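Local coordinates for protein histidine--tRNA ligase (Thermus thermophilus, PDB 1H4V) that joins L-histidine to tRNA(His) at the expense of ATP, working as a homodimeric class II aminoacyl-tRNA synthetase, at residues Val394-Leu399 with Gly414-Ala419. Residues are numbered along the deposited sequence; the frame is centred on the assembly and turned at random.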
loop_
_atom_site.group_PDB
_atom_site.type_symbol
_atom_site.label_atom_id
_atom_site.label_comp_id
_atom_site.label_asym_id
_atom_site.label_seq_id
_atom_site.Cartn_x
_atom_site.Cartn_y
_atom_site.Cartn_z
ATOM N N VAL A 394 14.646 2.707 -38.442
ATOM C CA VAL A 394 15.211 2.083 -37.252
ATOM C C VAL A 394 15.631 0.664 -37.592
ATOM O O VAL A 394 15.078 0.041 -38.504
ATOM C CB VAL A 394 14.170 1.995 -36.114
ATOM C CG1 VAL A 394 14.846 1.611 -34.813
ATOM C CG2 VAL A 394 13.443 3.315 -35.978
ATOM N N THR A 395 16.610 0.155 -36.855
ATOM C CA THR A 395 17.076 -1.201 -37.061
ATOM C C THR A 395 16.680 -1.953 -35.812
ATOM O O THR A 395 16.972 -1.516 -34.701
ATOM C CB THR A 395 18.610 -1.255 -37.236
ATOM O OG1 THR A 395 18.960 -0.651 -38.486
ATOM C CG2 THR A 395 19.113 -2.690 -37.219
ATOM N N LEU A 396 15.988 -3.069 -35.994
ATOM C CA LEU A 396 15.556 -3.877 -34.866
ATOM C C LEU A 396 16.187 -5.259 -34.940
ATOM O O LEU A 396 16.445 -5.783 -36.021
ATOM C CB LEU A 396 14.026 -4.003 -34.846
ATOM C CG LEU A 396 13.209 -2.722 -34.613
ATOM C CD1 LEU A 396 11.715 -3.050 -34.659
ATOM C CD2 LEU A 396 13.587 -2.096 -33.273
ATOM N N LYS A 397 16.446 -5.843 -33.779
ATOM C CA LYS A 397 17.035 -7.161 -33.730
ATOM C C LYS A 397 16.380 -7.972 -32.628
ATOM O O LYS A 397 16.529 -7.654 -31.449
ATOM C CB LYS A 397 18.539 -7.068 -33.469
ATOM C CG LYS A 397 19.245 -8.414 -33.501
ATOM C CD LYS A 397 20.714 -8.278 -33.128
ATOM C CE LYS A 397 21.485 -9.540 -33.472
ATOM N NZ LYS A 397 21.405 -9.811 -34.939
ATOM N N ARG A 398 15.642 -9.009 -33.008
ATOM C CA ARG A 398 15.008 -9.853 -32.013
ATOM C C ARG A 398 16.161 -10.630 -31.389
ATOM O O ARG A 398 16.763 -11.491 -32.026
ATOM C CB ARG A 398 13.991 -10.788 -32.665
ATOM C CG ARG A 398 13.198 -11.602 -31.657
ATOM C CD ARG A 398 11.953 -12.222 -32.279
ATOM N NE ARG A 398 11.143 -12.916 -31.278
ATOM C CZ ARG A 398 10.646 -12.342 -30.186
ATOM N NH1 ARG A 398 10.875 -11.059 -29.946
ATOM N NH2 ARG A 398 9.929 -13.052 -29.325
ATOM N N LEU A 399 16.479 -10.300 -30.143
ATOM C CA LEU A 399 17.592 -10.933 -29.451
ATOM C C LEU A 399 17.539 -12.458 -29.408
ATOM O O LEU A 399 18.530 -13.119 -29.712
ATOM C CB LEU A 399 17.723 -10.365 -28.030
ATOM C CG LEU A 399 17.934 -8.847 -27.909
ATOM C CD1 LEU A 399 18.362 -8.509 -26.497
ATOM C CD2 LEU A 399 18.993 -8.381 -28.867
ATOM N N GLY A 414 3.527 -1.159 -34.757
ATOM C CA GLY A 414 2.800 -2.286 -35.303
ATOM C C GLY A 414 3.631 -3.543 -35.383
ATOM O O GLY A 414 3.180 -4.617 -34.995
ATOM N N TYR A 415 4.850 -3.412 -35.887
ATOM C CA TYR A 415 5.739 -4.551 -36.028
ATOM C C TYR A 415 6.028 -5.209 -34.678
ATOM O O TYR A 415 5.955 -6.437 -34.542
ATOM C CB TYR A 415 7.047 -4.100 -36.668
ATOM C CG TYR A 415 8.066 -5.201 -36.790
ATOM C CD1 TYR A 415 8.116 -6.015 -37.930
ATOM C CD2 TYR A 415 8.961 -5.458 -35.753
ATOM C CE1 TYR A 415 9.037 -7.064 -38.026
ATOM C CE2 TYR A 415 9.881 -6.498 -35.834
ATOM C CZ TYR A 415 9.918 -7.295 -36.967
ATOM O OH TYR A 415 10.841 -8.312 -37.039
ATOM N N LEU A 416 6.365 -4.387 -33.686
ATOM C CA LEU A 416 6.678 -4.891 -32.353
ATOM C C LEU A 416 5.477 -5.580 -31.722
ATOM O O LEU A 416 5.627 -6.605 -31.056
ATOM C CB LEU A 416 7.154 -3.750 -31.451
ATOM C CG LEU A 416 8.526 -3.149 -31.757
ATOM C CD1 LEU A 416 8.648 -1.810 -31.078
ATOM C CD2 LEU A 416 9.629 -4.086 -31.286
ATOM N N LEU A 417 4.289 -5.022 -31.943
ATOM C CA LEU A 417 3.066 -5.597 -31.389
ATOM C C LEU A 417 2.726 -6.939 -32.032
ATOM O O LEU A 417 2.276 -7.861 -31.360
ATOM C CB LEU A 417 1.894 -4.627 -31.563
ATOM C CG LEU A 417 1.113 -4.331 -30.280
ATOM C CD1 LEU A 417 0.403 -5.588 -29.791
ATOM C CD2 LEU A 417 2.076 -3.805 -29.213
ATOM N N GLN A 418 2.940 -7.044 -33.338
ATOM C CA GLN A 418 2.674 -8.284 -34.054
ATOM C C GLN A 418 3.656 -9.357 -33.594
ATOM O O GLN A 418 3.325 -10.539 -33.552
ATOM C CB GLN A 418 2.829 -8.059 -35.559
ATOM C CG GLN A 418 2.879 -9.330 -36.399
ATOM C CD GLN A 418 1.568 -10.098 -36.400
ATOM O OE1 GLN A 418 0.516 -9.563 -36.769
ATOM N NE2 GLN A 418 1.625 -11.363 -35.993
ATOM N N ALA A 419 4.866 -8.936 -33.246
ATOM C CA ALA A 419 5.898 -9.867 -32.810
ATOM C C ALA A 419 5.808 -10.253 -31.336
ATOM O O ALA A 419 6.163 -11.367 -30.960
ATOM C CB ALA A 419 7.275 -9.283 -33.114
#
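Leu396 reaches from its strand into the angle between Tyr415 and Leu416, two neighbours on the helix. A single methyl does the touching: CD1 lies 3.8 Å from CD2 of Tyr415, approaching the ring obliquely, and 4.1 Å from CD2 of Leu416. Because CG of Leu396 is anti to the carbonyl carbon and chi2 is extended (179°), CD1 is carried out toward the helix. With CG of Tyr415 anti to the backbone N (chi1 177°), the ring extends toward the strand and lies beside that methyl, the two side chains overlapping flank to flank. Apolar, flexible leucine suits this buried spot, while the long flat tyrosine ring can run on to touch Val405 and Leu407 of strand 404-408. This is the C-terminal helix of the anticodon-binding domain laid on one face of its mixed five-stranded sheet; the axes of segments 394-398 and 414-419 run nearly parallel, 9° apart, and come within 11.5 Å. At the partly exposed end, Arg398 combines a long aliphatic stem with a charged tip, whose NH2 stays 4.4 Å from the carbonyl O of Ala419, too far for a hydrogen bond. Small Ala419, branched Leu416 and Arg398 all touch Phe380 of strand 380-384.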